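Side-chain contacts in okadaic acid binding protein 2-alpha (Halichondria okadai, PDB 4WRI), which binds the polyether toxin okadaic acid and is probably involved in accumulating this cytotoxin in the sponge: residues S10-R15 against D177-P182; R22-E27 against S87-N92. All blocks are in the same frame, centred on the assembly; numbering follows the deposited sequence.

Contact 1 of 2, residues S10-R15 against D177-P182; sequences SAHWCR and DNTTHP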
loop_
_atom_site.group_PDB
_atom_site.type_symbol
_atom_site.label_atom_id
_atom_site.label_comp_id
_atom_site.label_asym_id
_atom_site.label_seq_id
_atom_site.Cartn_x
_atom_site.Cartn_y
_atom_site.Cartn_z
ATOM N N SER A 10 -6.933 -15.958 -6.075
ATOM C CA SER A 10 -8.368 -15.881 -5.951
ATOM C C SER A 10 -8.898 -14.594 -6.543
ATOM O O SER A 10 -8.176 -13.585 -6.620
ATOM C CB SER A 10 -8.789 -15.966 -4.480
ATOM O OG SER A 10 -8.415 -14.766 -3.786
ATOM N N ALA A 11 -10.165 -14.594 -6.923
ATOM C CA ALA A 11 -10.816 -13.400 -7.424
ATOM C C ALA A 11 -10.755 -12.291 -6.378
ATOM O O ALA A 11 -10.610 -11.110 -6.720
ATOM C CB ALA A 11 -12.266 -13.695 -7.799
ATOM N N HIS A 12 -10.876 -12.673 -5.116
ATOM C CA HIS A 12 -10.856 -11.689 -4.047
ATOM C C HIS A 12 -9.486 -11.035 -3.949
ATOM O O HIS A 12 -9.393 -9.818 -3.780
ATOM C CB HIS A 12 -11.211 -12.337 -2.712
ATOM C CG HIS A 12 -11.149 -11.379 -1.567
ATOM N ND1 HIS A 12 -12.008 -10.311 -1.451
ATOM C CD2 HIS A 12 -10.310 -11.316 -0.506
ATOM C CE1 HIS A 12 -11.706 -9.633 -0.358
ATOM N NE2 HIS A 12 -10.691 -10.227 0.236
ATOM N N TRP A 13 -8.428 -11.820 -4.036
ATOM C CA TRP A 13 -7.092 -11.241 -3.996
ATOM C C TRP A 13 -6.883 -10.306 -5.176
ATOM O O TRP A 13 -6.296 -9.219 -5.025
ATOM C CB TRP A 13 -6.033 -12.320 -3.925
ATOM C CG TRP A 13 -4.634 -11.803 -3.843
ATOM C CD1 TRP A 13 -3.918 -11.551 -2.704
ATOM C CD2 TRP A 13 -3.763 -11.499 -4.939
ATOM N NE1 TRP A 13 -2.664 -11.085 -3.020
ATOM C CE2 TRP A 13 -2.548 -11.041 -4.388
ATOM C CE3 TRP A 13 -3.906 -11.520 -6.327
ATOM C CZ2 TRP A 13 -1.466 -10.657 -5.184
ATOM C CZ3 TRP A 13 -2.842 -11.127 -7.102
ATOM C CH2 TRP A 13 -1.645 -10.703 -6.540
ATOM N N CYS A 14 -7.355 -10.673 -6.359
ATOM C CA CYS A 14 -7.196 -9.757 -7.483
ATOM C C CYS A 14 -7.911 -8.441 -7.271
ATOM O O CYS A 14 -7.417 -7.385 -7.687
ATOM C CB CYS A 14 -7.659 -10.401 -8.785
ATOM S SG CYS A 14 -6.616 -11.806 -9.277
ATOM N N ARG A 15 -9.076 -8.489 -6.632
ATOM C CA ARG A 15 -9.807 -7.298 -6.281
ATOM C C ARG A 15 -9.004 -6.447 -5.312
ATOM O O ARG A 15 -8.979 -5.223 -5.441
ATOM C CB ARG A 15 -11.134 -7.679 -5.630
ATOM C CG ARG A 15 -12.051 -6.505 -5.380
ATOM C CD ARG A 15 -13.356 -6.972 -4.761
ATOM N NE ARG A 15 -14.233 -5.853 -4.485
ATOM C CZ ARG A 15 -15.257 -5.901 -3.636
ATOM N NH1 ARG A 15 -15.527 -7.029 -2.997
ATOM N NH2 ARG A 15 -16.001 -4.828 -3.423
ATOM N N ASP A 177 -8.596 -16.060 0.812
ATOM C CA ASP A 177 -10.002 -16.484 0.901
ATOM C C ASP A 177 -10.833 -15.924 2.033
ATOM O O ASP A 177 -12.046 -16.127 2.058
ATOM C CB ASP A 177 -10.096 -18.015 0.909
ATOM C CG ASP A 177 -9.440 -18.646 -0.311
ATOM O OD1 ASP A 177 -9.787 -18.257 -1.443
ATOM O OD2 ASP A 177 -8.548 -19.485 -0.110
ATOM N N ASN A 178 -10.201 -15.206 2.954
ATOM C CA ASN A 178 -10.961 -14.582 4.029
ATOM C C ASN A 178 -11.485 -13.205 3.609
ATOM O O ASN A 178 -10.755 -12.207 3.668
ATOM C CB ASN A 178 -10.110 -14.487 5.292
ATOM C CG ASN A 178 -10.893 -13.957 6.486
ATOM O OD1 ASN A 178 -11.926 -13.309 6.335
ATOM N ND2 ASN A 178 -10.367 -14.203 7.686
ATOM N N THR A 179 -12.740 -13.138 3.176
ATOM C CA THR A 179 -13.261 -11.906 2.599
ATOM C C THR A 179 -13.917 -10.986 3.616
ATOM O O THR A 179 -14.290 -9.878 3.287
ATOM C CB THR A 179 -14.256 -12.152 1.459
ATOM O OG1 THR A 179 -15.466 -12.737 1.980
ATOM C CG2 THR A 179 -13.651 -13.068 0.406
ATOM N N THR A 180 -14.073 -11.440 4.847
ATOM C CA THR A 180 -14.826 -10.644 5.803
ATOM C C THR A 180 -13.951 -9.979 6.877
ATOM O O THR A 180 -14.422 -9.058 7.563
ATOM C CB THR A 180 -15.899 -11.505 6.507
ATOM O OG1 THR A 180 -15.247 -12.599 7.150
ATOM C CG2 THR A 180 -16.964 -12.028 5.513
ATOM N N HIS A 181 -12.710 -10.439 7.047
ATOM C CA HIS A 181 -11.840 -9.878 8.101
ATOM C C HIS A 181 -11.572 -8.388 7.881
ATOM O O HIS A 181 -11.388 -7.960 6.746
ATOM C CB HIS A 181 -10.502 -10.604 8.167
ATOM C CG HIS A 181 -9.744 -10.340 9.430
ATOM N ND1 HIS A 181 -9.027 -9.179 9.657
ATOM C CD2 HIS A 181 -9.644 -11.073 10.564
ATOM C CE1 HIS A 181 -8.493 -9.229 10.863
ATOM N NE2 HIS A 181 -8.856 -10.364 11.437
ATOM N N PRO A 182 -11.571 -7.576 8.958
ATOM C CA PRO A 182 -11.309 -6.143 8.776
ATOM C C PRO A 182 -9.946 -5.797 8.142
ATOM O O PRO A 182 -9.864 -4.711 7.581
ATOM C CB PRO A 182 -11.391 -5.598 10.207
ATOM C CG PRO A 182 -12.402 -6.517 10.846
ATOM C CD PRO A 182 -12.080 -7.865 10.316
#
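The His12 ring has the CG2 methyl of Thr179 over one face. Thr179 CG2 stands 3.7 Å from the centroid of the His12 ring and only 14° off the normal, a CH-pi contact. It is displaced toward the CG side, and His12 CG lies 3.6 Å from Thr179 CG2. Asn178 O approaches the ring obliquely, 4.0 Å from His12 NE2. His12 NE2 is hydrogen-bonded to Asn184 OD1, outside the two segments. His12 CG is anti to the backbone N (chi1 178°), which carries the ring out from the helix toward the loop. The contact joins the first turn of helix 11-27 to the loop after helix 169-174, at the surface. Ser10 is the N-cap of that first turn. Ser10 OG accepts from Trp13 N at 3.0 Å. The hydroxyl also bonds Gln176 O, just before the 177-182 segment, linking the helix start to the chain that leads into the loop. Asp177 OD1 lies 3.9 Å from Ser10 CB, at van der Waals range. In the loop, Asn178 forms an Asx turn. Asn178 OD1 takes Thr180 N in the carbonyl plane at 3.2 Å. Asn178 OD1 also takes His181 N at 3.1 Å, from above that plane.

Contact 2 of 2, residues R22-E27 against S87-N92; sequences RPWDVE and SQYVQN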
loop_
_atom_site.group_PDB
_atom_site.type_symbol
_atom_site.label_atom_id
_atom_site.label_comp_id
_atom_site.label_asym_id
_atom_site.label_seq_id
_atom_site.Cartn_x
_atom_site.Cartn_y
_atom_site.Cartn_z
ATOM N N ARG A 22 -5.682 1.219 -8.219
ATOM C CA ARG A 22 -6.637 2.261 -8.615
ATOM C C ARG A 22 -6.201 3.706 -8.311
ATOM O O ARG A 22 -6.272 4.539 -9.212
ATOM C CB ARG A 22 -8.060 1.958 -8.085
ATOM C CG ARG A 22 -9.134 2.989 -8.523
ATOM C CD ARG A 22 -9.396 2.972 -10.029
ATOM N NE ARG A 22 -9.407 1.618 -10.598
ATOM C CZ ARG A 22 -10.424 0.758 -10.540
ATOM N NH1 ARG A 22 -11.564 1.097 -9.942
ATOM N NH2 ARG A 22 -10.302 -0.456 -11.081
ATOM N N PRO A 23 -5.725 3.987 -7.087
ATOM C CA PRO A 23 -5.333 5.383 -6.827
ATOM C C PRO A 23 -4.173 5.836 -7.723
ATOM O O PRO A 23 -4.121 7.020 -8.105
ATOM C CB PRO A 23 -4.928 5.372 -5.352
ATOM C CG PRO A 23 -5.618 4.167 -4.764
ATOM C CD PRO A 23 -5.666 3.147 -5.875
ATOM N N TRP A 24 -3.265 4.923 -8.073
ATOM C CA TRP A 24 -2.174 5.268 -8.974
ATOM C C TRP A 24 -2.714 5.549 -10.365
ATOM O O TRP A 24 -2.300 6.492 -11.026
ATOM C CB TRP A 24 -1.157 4.140 -9.053
ATOM C CG TRP A 24 -0.581 3.710 -7.732
ATOM C CD1 TRP A 24 -0.471 4.452 -6.577
ATOM C CD2 TRP A 24 0.001 2.439 -7.450
ATOM N NE1 TRP A 24 0.142 3.700 -5.600
ATOM C CE2 TRP A 24 0.417 2.453 -6.101
ATOM C CE3 TRP A 24 0.175 1.268 -8.198
ATOM C CZ2 TRP A 24 1.027 1.351 -5.490
ATOM C CZ3 TRP A 24 0.795 0.179 -7.580
ATOM C CH2 TRP A 24 1.191 0.221 -6.248
ATOM N N ASP A 25 -3.641 4.711 -10.833
ATOM C CA ASP A 25 -4.300 4.942 -12.115
ATOM C C ASP A 25 -4.929 6.344 -12.103
ATOM O O ASP A 25 -4.748 7.114 -13.053
ATOM C CB ASP A 25 -5.349 3.845 -12.332
ATOM C CG ASP A 25 -5.888 3.777 -13.749
ATOM O OD1 ASP A 25 -5.554 4.617 -14.614
ATOM O OD2 ASP A 25 -6.670 2.828 -13.994
ATOM N N VAL A 26 -5.676 6.662 -11.052
ATOM C CA VAL A 26 -6.314 7.977 -10.970
ATOM C C VAL A 26 -5.279 9.113 -11.005
ATOM O O VAL A 26 -5.459 10.082 -11.757
ATOM C CB VAL A 26 -7.249 8.071 -9.741
ATOM C CG1 VAL A 26 -7.778 9.490 -9.570
ATOM C CG2 VAL A 26 -8.429 7.098 -9.909
ATOM N N GLU A 27 -4.189 8.965 -10.257
ATOM C CA GLU A 27 -3.093 9.955 -10.274
ATOM C C GLU A 27 -2.572 10.208 -11.685
ATOM O O GLU A 27 -2.245 11.341 -12.053
ATOM C CB GLU A 27 -1.903 9.497 -9.433
ATOM C CG GLU A 27 -2.016 9.667 -7.941
ATOM C CD GLU A 27 -0.754 9.174 -7.258
ATOM O OE1 GLU A 27 0.295 9.841 -7.381
ATOM O OE2 GLU A 27 -0.792 8.099 -6.623
ATOM N N SER A 87 -4.264 -4.855 -15.144
ATOM C CA SER A 87 -4.270 -6.314 -15.039
ATOM C C SER A 87 -2.860 -6.850 -14.939
ATOM O O SER A 87 -2.598 -7.867 -14.276
ATOM C CB SER A 87 -5.005 -6.923 -16.226
ATOM O OG SER A 87 -4.303 -6.694 -17.430
ATOM N N GLN A 88 -1.924 -6.146 -15.562
ATOM C CA GLN A 88 -0.534 -6.559 -15.481
ATOM C C GLN A 88 0.017 -6.353 -14.070
ATOM O O GLN A 88 0.770 -7.196 -13.567
ATOM C CB GLN A 88 0.327 -5.816 -16.496
ATOM C CG GLN A 88 1.709 -6.417 -16.640
ATOM C CD GLN A 88 1.655 -7.842 -17.084
ATOM O OE1 GLN A 88 1.073 -8.149 -18.129
ATOM N NE2 GLN A 88 2.269 -8.730 -16.316
ATOM N N TYR A 89 -0.336 -5.238 -13.429
ATOM C CA TYR A 89 0.112 -5.051 -12.072
ATOM C C TYR A 89 -0.376 -6.197 -11.204
ATOM O O TYR A 89 0.373 -6.702 -10.368
ATOM C CB TYR A 89 -0.384 -3.721 -11.491
ATOM C CG TYR A 89 -0.076 -3.661 -10.007
ATOM C CD1 TYR A 89 1.232 -3.472 -9.547
ATOM C CD2 TYR A 89 -1.080 -3.875 -9.055
ATOM C CE1 TYR A 89 1.524 -3.488 -8.176
ATOM C CE2 TYR A 89 -0.799 -3.883 -7.691
ATOM C CZ TYR A 89 0.507 -3.695 -7.266
ATOM O OH TYR A 89 0.794 -3.723 -5.927
ATOM N N VAL A 90 -1.627 -6.612 -11.400
ATOM C CA VAL A 90 -2.180 -7.700 -10.592
ATOM C C VAL A 90 -1.331 -8.982 -10.741
ATOM O O VAL A 90 -0.982 -9.616 -9.755
ATOM C CB VAL A 90 -3.665 -7.952 -10.908
ATOM C CG1 VAL A 90 -4.186 -9.200 -10.196
ATOM C CG2 VAL A 90 -4.502 -6.721 -10.543
ATOM N N GLN A 91 -0.972 -9.334 -11.971
ATOM C CA GLN A 91 -0.168 -10.532 -12.168
ATOM C C GLN A 91 1.262 -10.337 -11.701
ATOM O O GLN A 91 1.883 -11.291 -11.235
ATOM C CB GLN A 91 -0.165 -10.968 -13.629
ATOM C CG GLN A 91 -1.538 -11.336 -14.175
ATOM C CD GLN A 91 -2.184 -12.502 -13.442
ATOM O OE1 GLN A 91 -3.376 -12.474 -13.128
ATOM N NE2 GLN A 91 -1.400 -13.511 -13.152
ATOM N N ASN A 92 1.804 -9.129 -11.810
ATOM C CA ASN A 92 3.155 -8.890 -11.296
ATOM C C ASN A 92 3.174 -8.991 -9.772
ATOM O O ASN A 92 4.128 -9.527 -9.184
ATOM C CB ASN A 92 3.677 -7.509 -11.711
ATOM C CG ASN A 92 4.000 -7.428 -13.190
ATOM O OD1 ASN A 92 3.857 -8.417 -13.910
ATOM N ND2 ASN A 92 4.439 -6.282 -13.653
#
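Trp24 and Tyr89 make an edge-to-face aromatic pair between helices 11-27 and 86-96. The edge belongs to the six-membered ring of Trp24 and the face to Tyr89. The planes are at 80° and the two centroids are 5.3 Å apart, so the pair is T-shaped. Trp24 CZ3 makes the closest approach, 3.8 Å from Tyr89 CE1, and CH2 lies beside it. Trp24 CZ3 stands 3.8 Å above the Tyr89 plane, off the centre toward the rim. Trp24 CH2 lies 4.0 Å from Tyr89 OH and extends the contact to the phenol end. Tyr89 CG is anti to its own N (chi1 171°), and this turns the ring toward Trp24. Further aromatic packing comes from His67 and Phe39, each edge-to-face with Trp24. The Trp24 side chain also touches the bound okadaic acid.

Tyr89 OH is hydrogen-bonded to His71 NE2 on helix 61-72, which gives the buried phenol end a polar partner. Apart from the ring pair, within helix 86-96, Gln88 NE2 gives a bond of 2.9 Å to Asn92 OD1, one turn on. The line is fairly straight, with an N-H...O angle of 162°. The N-H comes from above the Asn92 carbonyl plane, while Asn92 OD1 lies in the amide plane of Gln88.

No hydrogen bond links the two segments. Their cohesion here is dispersion plus the weak pull of ring C-H groups on a pi face. Tyr89 thus packs against a tryptophan that touches the bound toxin, and its bond to His71 probably helps to fix the face that Trp24 meets.

Both contacts use helix 11-27. Contact 1 takes its first turn, and contact 2 takes its last. Their centres are about 17 Å apart. Along the chain, helix 86-96 and the rest of contact 2 fall inside the long span that contact 1 closes. The two are also in direct touch: Trp13 CH2 lies 3.5 Å from Val90 O. Cys14 SG packs on Val90 CG1 at 3.7 Å. Contact 1 is at the surface, contact 2 is buried. Helix 11-27 thus meets the loop after helix 169-174 near its start and reaches the bound okadaic acid through Trp24 near its end.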